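Local coordinates for protein sulfur oxygenase/reductase (Halothiobacillus neapolitanus, PDB 6QPA) that probably catalyses the oxygen-dependent disproportionation of elemental sulfur at a mononuclear non-haem iron site, within a large assembly of 24 identical subunits, at residues S124-I129 with G306-H311; F202-I207 with P243-Q248. All blocks are in the same frame, centred on the assembly; numbering follows the deposited sequence.

Contact 1: residues S124-I129 with G306-H311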
ATOM      1  N   SER A 124      64.556   3.825 -17.823  1.00 32.84           N
ATOM      2  CA  SER A 124      63.523   3.154 -17.050  1.00 30.20           C
ATOM      3  C   SER A 124      64.127   2.637 -15.757  1.00 32.54           C
ATOM      4  O   SER A 124      65.344   2.467 -15.638  1.00 34.32           O
ATOM      5  CB  SER A 124      62.893   1.996 -17.819  1.00 29.80           C
ATOM      6  OG  SER A 124      63.799   0.910 -17.871  1.00 39.06           O
ATOM      7  N   ASP A 125      63.252   2.457 -14.773  1.00 34.73           N
ATOM      8  CA  ASP A 125      63.522   1.708 -13.552  1.00 36.25           C
ATOM      9  C   ASP A 125      62.201   1.004 -13.236  1.00 39.46           C
ATOM     10  O   ASP A 125      61.405   1.465 -12.407  1.00 36.56           O
ATOM     11  CB  ASP A 125      63.993   2.603 -12.408  1.00 31.30           C
ATOM     12  CG  ASP A 125      64.348   1.811 -11.160  1.00 36.05           C
ATOM     13  OD1 ASP A 125      64.258   0.565 -11.179  1.00 39.64           O
ATOM     14  OD2 ASP A 125      64.679   2.440 -10.142  1.00 47.68           O
ATOM     15  N   LEU A 126      61.947  -0.087 -13.957  1.00 30.47           N
ATOM     16  CA  LEU A 126      60.692  -0.825 -13.892  1.00 31.64           C
ATOM     17  C   LEU A 126      60.964  -2.216 -13.350  1.00 34.73           C
ATOM     18  O   LEU A 126      61.702  -2.980 -13.988  1.00 38.96           O
ATOM     19  CB  LEU A 126      60.050  -0.953 -15.261  1.00 29.73           C
ATOM     20  CG  LEU A 126      59.003   0.037 -15.732  1.00 52.56           C
ATOM     21  CD1 LEU A 126      58.373  -0.511 -17.022  1.00 41.73           C
ATOM     22  CD2 LEU A 126      57.950   0.286 -14.655  1.00 29.25           C
ATOM     23  N   PRO A 127      60.379  -2.605 -12.225  1.00 32.77           N
ATOM     24  CA  PRO A 127      60.564  -3.970 -11.719  1.00 33.02           C
ATOM     25  C   PRO A 127      59.732  -4.986 -12.496  1.00 31.67           C
ATOM     26  O   PRO A 127      58.750  -4.650 -13.165  1.00 34.13           O
ATOM     27  CB  PRO A 127      60.067  -3.891 -10.269  1.00 31.18           C
ATOM     28  CG  PRO A 127      59.143  -2.710 -10.223  1.00 32.23           C
ATOM     29  CD  PRO A 127      59.398  -1.830 -11.445  1.00 30.51           C
ATOM     30  N   GLN A 128      60.128  -6.255 -12.360  1.00 32.83           N
ATOM     31  CA  GLN A 128      59.319  -7.373 -12.851  1.00 43.28           C
ATOM     32  C   GLN A 128      57.994  -7.453 -12.097  1.00 41.29           C
ATOM     33  O   GLN A 128      57.914  -7.174 -10.896  1.00 34.74           O
ATOM     34  CB  GLN A 128      60.083  -8.700 -12.703  1.00 48.54           C
ATOM     35  CG  GLN A 128      61.362  -8.779 -13.542  1.00 75.26           C
ATOM     36  CD  GLN A 128      62.145 -10.085 -13.344  1.00 86.05           C
ATOM     37  OE1 GLN A 128      61.729 -10.970 -12.596  1.00 91.72           O
ATOM     38  NE2 GLN A 128      63.318 -10.169 -13.969  1.00 85.47           N
ATOM     39  N   ILE A 129      56.940  -7.860 -12.797  1.00 27.01           N
ATOM     40  CA  ILE A 129      55.673  -7.992 -12.088  1.00 32.00           C
ATOM     41  C   ILE A 129      55.627  -9.343 -11.378  1.00 34.46           C
ATOM     42  O   ILE A 129      56.314 -10.298 -11.749  1.00 27.56           O
ATOM     43  CB  ILE A 129      54.455  -7.787 -13.009  1.00 37.95           C
ATOM     44  CG1 ILE A 129      54.393  -8.836 -14.104  1.00 33.38           C
ATOM     45  CG2 ILE A 129      54.481  -6.367 -13.617  1.00 36.58           C
ATOM     46  CD1 ILE A 129      53.105  -8.721 -14.914  1.00 36.12           C
ATOM     47  N   GLY A 306      54.193  -9.568 -18.849  1.00 34.13           N
ATOM     48  CA  GLY A 306      55.240  -8.647 -18.466  1.00 31.38           C
ATOM     49  C   GLY A 306      56.663  -9.125 -18.675  1.00 37.55           C
ATOM     50  O   GLY A 306      57.584  -8.504 -18.142  1.00 38.66           O
ATOM     51  N   LEU A 307      56.889 -10.184 -19.465  1.00 32.51           N
ATOM     52  CA  LEU A 307      58.261 -10.668 -19.606  1.00 47.31           C
ATOM     53  C   LEU A 307      59.176  -9.675 -20.317  1.00 44.48           C
ATOM     54  O   LEU A 307      60.396  -9.740 -20.147  1.00 37.77           O
ATOM     55  CB  LEU A 307      58.294 -12.030 -20.289  1.00 50.57           C
ATOM     56  CG  LEU A 307      58.063 -13.075 -19.183  1.00 56.06           C
ATOM     57  CD1 LEU A 307      56.618 -13.616 -19.153  1.00 52.20           C
ATOM     58  CD2 LEU A 307      59.127 -14.177 -19.174  1.00 51.63           C
ATOM     59  N   TRP A 308      58.622  -8.751 -21.094  1.00 37.23           N
ATOM     60  CA  TRP A 308      59.449  -7.714 -21.694  1.00 37.76           C
ATOM     61  C   TRP A 308      60.196  -6.893 -20.644  1.00 43.31           C
ATOM     62  O   TRP A 308      61.275  -6.363 -20.921  1.00 44.55           O
ATOM     63  CB  TRP A 308      58.567  -6.816 -22.541  1.00 37.18           C
ATOM     64  CG  TRP A 308      57.553  -6.058 -21.745  1.00 37.74           C
ATOM     65  CD1 TRP A 308      56.320  -6.486 -21.355  1.00 39.35           C
ATOM     66  CD2 TRP A 308      57.695  -4.722 -21.243  1.00 31.69           C
ATOM     67  NE1 TRP A 308      55.680  -5.491 -20.645  1.00 35.88           N
ATOM     68  CE2 TRP A 308      56.502  -4.398 -20.577  1.00 30.80           C
ATOM     69  CE3 TRP A 308      58.709  -3.763 -21.319  1.00 38.86           C
ATOM     70  CZ2 TRP A 308      56.304  -3.162 -19.969  1.00 40.17           C
ATOM     71  CZ3 TRP A 308      58.511  -2.541 -20.721  1.00 30.77           C
ATOM     72  CH2 TRP A 308      57.317  -2.244 -20.062  1.00 33.43           C
ATOM     73  N   ARG A 309      59.631  -6.749 -19.442  1.00 34.51           N
ATOM     74  CA  ARG A 309      60.312  -5.973 -18.413  1.00 39.59           C
ATOM     75  C   ARG A 309      61.627  -6.607 -18.006  1.00 49.34           C
ATOM     76  O   ARG A 309      62.558  -5.893 -17.622  1.00 46.06           O
ATOM     77  CB  ARG A 309      59.448  -5.837 -17.175  1.00 34.64           C
ATOM     78  CG  ARG A 309      58.113  -5.223 -17.400  1.00 42.20           C
ATOM     79  CD  ARG A 309      57.281  -5.361 -16.113  1.00 46.21           C
ATOM     80  NE  ARG A 309      56.226  -4.393 -16.218  1.00 48.91           N
ATOM     81  CZ  ARG A 309      55.986  -3.410 -15.370  1.00 41.73           C
ATOM     82  NH1 ARG A 309      56.684  -3.251 -14.237  1.00 36.10           N
ATOM     83  NH2 ARG A 309      54.997  -2.588 -15.676  1.00 43.94           N
ATOM     84  N   LYS A 310      61.720  -7.938 -18.096  1.00 55.04           N
ATOM     85  CA  LYS A 310      62.887  -8.655 -17.600  1.00 61.21           C
ATOM     86  C   LYS A 310      64.155  -8.277 -18.349  1.00 64.11           C
ATOM     87  O   LYS A 310      65.248  -8.407 -17.790  1.00 76.51           O
ATOM     88  CB  LYS A 310      62.661 -10.172 -17.680  1.00 64.44           C
ATOM     89  CG  LYS A 310      61.644 -10.728 -16.680  1.00 74.22           C
ATOM     90  CD  LYS A 310      61.890 -12.214 -16.319  1.00 76.69           C
ATOM     91  CE  LYS A 310      60.815 -12.753 -15.334  1.00 76.71           C
ATOM     92  NZ  LYS A 310      61.168 -14.038 -14.622  1.00 66.14           N
ATOM     93  N   HIS A 311      64.046  -7.798 -19.584  1.00 64.15           N
ATOM     94  CA  HIS A 311      65.208  -7.344 -20.341  1.00 78.39           C
ATOM     95  C   HIS A 311      65.008  -5.878 -20.729  1.00 83.50           C
ATOM     96  O   HIS A 311      64.693  -5.548 -21.875  1.00 89.86           O
ATOM     97  CB  HIS A 311      65.480  -8.238 -21.564  1.00 93.62           C
ATOM     98  CG  HIS A 311      64.248  -8.780 -22.219  1.00106.38           C
ATOM     99  ND1 HIS A 311      63.518  -8.061 -23.143  1.00108.15           N
ATOM    100  CD2 HIS A 311      63.637  -9.984 -22.109  1.00107.84           C
ATOM    101  CE1 HIS A 311      62.500  -8.793 -23.560  1.00109.09           C
ATOM    102  NE2 HIS A 311      62.549  -9.965 -22.950  1.00108.11           N
TER
HETATM  103  O   HOH W   1      57.833  -8.767 -15.303  1.00 33.50           O
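The ends of two barrel strands meet where Leu126-Ile129, just past strand 110-125, pack against Arg309 in the turn that follows strand 290-305. Arg309 carries the contact. Its NH1 donates to Pro127 O at 2.7 Å, with an N-H...O angle of 161°; the acceptor lies in the guanidinium plane and the donor nearly along the C=O axis. Methyl groups sandwich the guanidinium: Ile129 CG2 sits over one face, 3.7 Å from Arg309 NE, and Leu126 CD1 over the centre of the opposite face, 4.1 Å from Arg309 CZ. The same Leu126 CD1 meets Trp308 CH2 at 3.7 Å. Trp308 turns its ring back under its neighbour, with Arg309 CG over the ring centre. A water joins the two backbones, accepting from Ile129 N and donating to Gly306 O. Farther along the segments the side chains of Gln128 and Lys310 cross at about a right angle, Gln128 NE2 lying 3.2 Å from Lys310 CG, while Lys310 NZ bonds Asn189 of the second subunit. Arg309 NH2 forms a salt bridge with Glu258. The carbonyl at NH1, Glu258 at NH2 and the methyl over each face would probably fix the rotation of the buried guanidinium.

Contact 2: residues F202-I207 with P243-Q248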
ATOM      1  N   PHE A 202      58.610   8.634 -31.510  1.00 37.36           N
ATOM      2  CA  PHE A 202      59.439   8.889 -32.683  1.00 32.51           C
ATOM      3  C   PHE A 202      58.761   8.491 -33.990  1.00 35.95           C
ATOM      4  O   PHE A 202      59.389   8.597 -35.040  1.00 35.34           O
ATOM      5  CB  PHE A 202      60.815   8.187 -32.568  1.00 33.37           C
ATOM      6  CG  PHE A 202      60.746   6.669 -32.606  1.00 35.25           C
ATOM      7  CD1 PHE A 202      60.511   5.930 -31.449  1.00 30.84           C
ATOM      8  CD2 PHE A 202      60.920   5.986 -33.799  1.00 32.92           C
ATOM      9  CE1 PHE A 202      60.445   4.535 -31.482  1.00 32.38           C
ATOM     10  CE2 PHE A 202      60.858   4.588 -33.848  1.00 34.55           C
ATOM     11  CZ  PHE A 202      60.611   3.860 -32.684  1.00 33.35           C
ATOM     12  N   GLY A 203      57.507   8.059 -33.964  1.00 32.15           N
ATOM     13  CA  GLY A 203      56.804   7.729 -35.190  1.00 31.95           C
ATOM     14  C   GLY A 203      55.456   7.122 -34.862  1.00 33.53           C
ATOM     15  O   GLY A 203      55.116   6.915 -33.690  1.00 29.80           O
ATOM     16  N   VAL A 204      54.685   6.843 -35.923  1.00 29.98           N
ATOM     17  CA  VAL A 204      53.332   6.291 -35.795  1.00 33.06           C
ATOM     18  C   VAL A 204      53.140   5.170 -36.805  1.00 32.84           C
ATOM     19  O   VAL A 204      53.616   5.257 -37.940  1.00 31.08           O
ATOM     20  CB  VAL A 204      52.241   7.365 -35.995  1.00 28.69           C
ATOM     21  CG1 VAL A 204      50.840   6.743 -35.840  1.00 26.15           C
ATOM     22  CG2 VAL A 204      52.417   8.498 -34.975  1.00 35.69           C
ATOM     23  N   SER A 205      52.437   4.112 -36.395  1.00 27.93           N
ATOM     24  CA  SER A 205      52.092   3.037 -37.320  1.00 33.52           C
ATOM     25  C   SER A 205      50.814   3.414 -38.060  1.00 30.78           C
ATOM     26  O   SER A 205      49.785   3.683 -37.436  1.00 34.65           O
ATOM     27  CB  SER A 205      51.918   1.709 -36.586  1.00 33.70           C
ATOM     28  OG  SER A 205      51.458   0.713 -37.488  1.00 34.45           O
ATOM     29  N   ALA A 206      50.876   3.444 -39.389  1.00 29.07           N
ATOM     30  CA  ALA A 206      49.684   3.770 -40.160  1.00 29.63           C
ATOM     31  C   ALA A 206      48.658   2.647 -40.056  1.00 30.11           C
ATOM     32  O   ALA A 206      47.482   2.879 -39.753  1.00 28.80           O
ATOM     33  CB  ALA A 206      50.079   4.028 -41.617  1.00 34.35           C
ATOM     34  N   ILE A 207      49.108   1.419 -40.288  1.00 28.16           N
ATOM     35  CA  ILE A 207      48.229   0.266 -40.215  1.00 32.04           C
ATOM     36  C   ILE A 207      47.653   0.144 -38.811  1.00 32.98           C
ATOM     37  O   ILE A 207      46.447  -0.038 -38.634  1.00 33.18           O
ATOM     38  CB  ILE A 207      48.994  -1.001 -40.638  1.00 30.73           C
ATOM     39  CG1 ILE A 207      49.361  -0.953 -42.120  1.00 35.87           C
ATOM     40  CG2 ILE A 207      48.175  -2.253 -40.343  1.00 30.82           C
ATOM     41  CD1 ILE A 207      48.177  -1.159 -43.052  1.00 34.92           C
ATOM     42  N   PRO A 243      58.873   3.773 -38.769  1.00 37.30           N
ATOM     43  CA  PRO A 243      57.463   4.187 -38.777  1.00 34.89           C
ATOM     44  C   PRO A 243      57.155   4.946 -40.050  1.00 32.93           C
ATOM     45  O   PRO A 243      57.956   5.788 -40.479  1.00 33.62           O
ATOM     46  CB  PRO A 243      57.349   5.094 -37.541  1.00 31.36           C
ATOM     47  CG  PRO A 243      58.470   4.596 -36.615  1.00 28.85           C
ATOM     48  CD  PRO A 243      59.584   4.212 -37.550  1.00 34.53           C
ATOM     49  N   PRO A 244      56.055   4.614 -40.736  1.00 37.56           N
ATOM     50  CA  PRO A 244      55.700   5.387 -41.939  1.00 35.55           C
ATOM     51  C   PRO A 244      55.330   6.824 -41.618  1.00 36.53           C
ATOM     52  O   PRO A 244      55.703   7.749 -42.348  1.00 43.22           O
ATOM     53  CB  PRO A 244      54.482   4.635 -42.501  1.00 43.70           C
ATOM     54  CG  PRO A 244      54.284   3.434 -41.624  1.00 38.87           C
ATOM     55  CD  PRO A 244      55.020   3.636 -40.367  1.00 34.03           C
ATOM     56  N   ILE A 245      54.595   7.031 -40.533  1.00 34.95           N
ATOM     57  CA  ILE A 245      54.117   8.357 -40.163  1.00 32.69           C
ATOM     58  C   ILE A 245      55.158   8.963 -39.228  1.00 33.46           C
ATOM     59  O   ILE A 245      55.581   8.303 -38.274  1.00 30.47           O
ATOM     60  CB  ILE A 245      52.730   8.270 -39.512  1.00 35.20           C
ATOM     61  CG1 ILE A 245      51.713   7.714 -40.506  1.00 33.76           C
ATOM     62  CG2 ILE A 245      52.270   9.634 -38.988  1.00 24.78           C
ATOM     63  CD1 ILE A 245      50.373   7.375 -39.829  1.00 34.00           C
ATOM     64  N   PRO A 246      55.645  10.174 -39.502  1.00 33.50           N
ATOM     65  CA  PRO A 246      56.647  10.799 -38.620  1.00 30.32           C
ATOM     66  C   PRO A 246      56.099  11.034 -37.219  1.00 35.67           C
ATOM     67  O   PRO A 246      54.891  11.196 -37.021  1.00 32.83           O
ATOM     68  CB  PRO A 246      56.955  12.133 -39.312  1.00 30.53           C
ATOM     69  CG  PRO A 246      56.494  11.952 -40.728  1.00 42.92           C
ATOM     70  CD  PRO A 246      55.340  10.996 -40.682  1.00 35.07           C
ATOM     71  N   GLY A 247      57.004  11.061 -36.241  1.00 37.12           N
ATOM     72  CA  GLY A 247      56.613  11.479 -34.905  1.00 39.55           C
ATOM     73  C   GLY A 247      56.092  12.903 -34.903  1.00 38.17           C
ATOM     74  O   GLY A 247      56.495  13.742 -35.715  1.00 36.33           O
ATOM     75  N   GLN A 248      55.163  13.182 -34.000  1.00 34.18           N
ATOM     76  CA  GLN A 248      54.651  14.538 -33.969  1.00 28.12           C
ATOM     77  C   GLN A 248      55.723  15.498 -33.462  1.00 37.72           C
ATOM     78  O   GLN A 248      56.663  15.103 -32.763  1.00 34.46           O
ATOM     79  CB  GLN A 248      53.439  14.637 -33.063  1.00 30.72           C
ATOM     80  CG  GLN A 248      53.808  14.566 -31.583  1.00 33.39           C
ATOM     81  CD  GLN A 248      52.674  15.070 -30.736  1.00 47.81           C
ATOM     82  OE1 GLN A 248      51.606  14.452 -30.692  1.00 50.32           O
ATOM     83  NE2 GLN A 248      52.874  16.231 -30.097  1.00 48.57           N
TER
HETATM   84  O   HOH W   2      59.918  11.307 -36.827  1.00 42.86           O
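Val204 and Ile245 form an antiparallel hydrogen-bonded pair, their CA atoms 4.9 Å apart, through which the short strand 245-246 joins the end of strand 193-204. The two bonds of the pair differ. Val204 N reaches Ile245 O at 2.9 Å with the donor tilted 31° from the carbonyl plane, whereas Ile245 N approaches Val204 O at a longer 3.3 Å and within that carbonyl's plane. Pro244 CD also comes close to this second acceptor, 3.2 Å from Val204 O. Beyond the pair a water takes over, donating to Phe202 O and accepting from Gly247 N.

The apolar contacts fall into two groups. On the face bearing Val204 and Ile245, Val204 CB lies 3.7 Å from Ile245 CB. A chi2 of 170° sets Ile245 CD1 anti to its own CA and carries it to Ala206, where Ile245 CD1 lies 3.8 Å from Ala206 CB. An alanine in place of Ile245 would probably open a gap beside Ala206 and the Val204 methyls. Pro243 packs its CB 3.6 Å from Gly203 CA, close enough that a side chain on Gly203 would collide with it. Pro243 CG also meets Phe202 CE2 at 3.7 Å, the two side chains crossing at about a right angle.

Strand 110-125 pairs with the 202-205 backbone through Tyr118 and Glu116, and helix 85-94 meets Phe202 and Pro243 at Val85. Ser205 bonds Glu89 and touches His88, while Glu116 and His88, with His92, bind the iron.

Contacts 1 and 2 stand about 25 Å apart between centres, yet both attach to one sheet, in which strands 110-125 and 193-204 are neighbours. Contact 1 lies just past the end of the first, contact 2 on the last residues of the second. Both are partly buried: in contact 1 Arg309 is buried and Gln128 and Lys310 exposed, in contact 2 Val204 and Ile245 are buried and Pro246 exposed. Contact 1 joins a loop to a turn of helical backbone angles through one side-chain-to-carbonyl bond, whereas contact 2 extends the sheet through backbone bonds and apolar side chains. Contact 1 lies away from the iron and reaches the second subunit; contact 2 borders the iron site and meets the third.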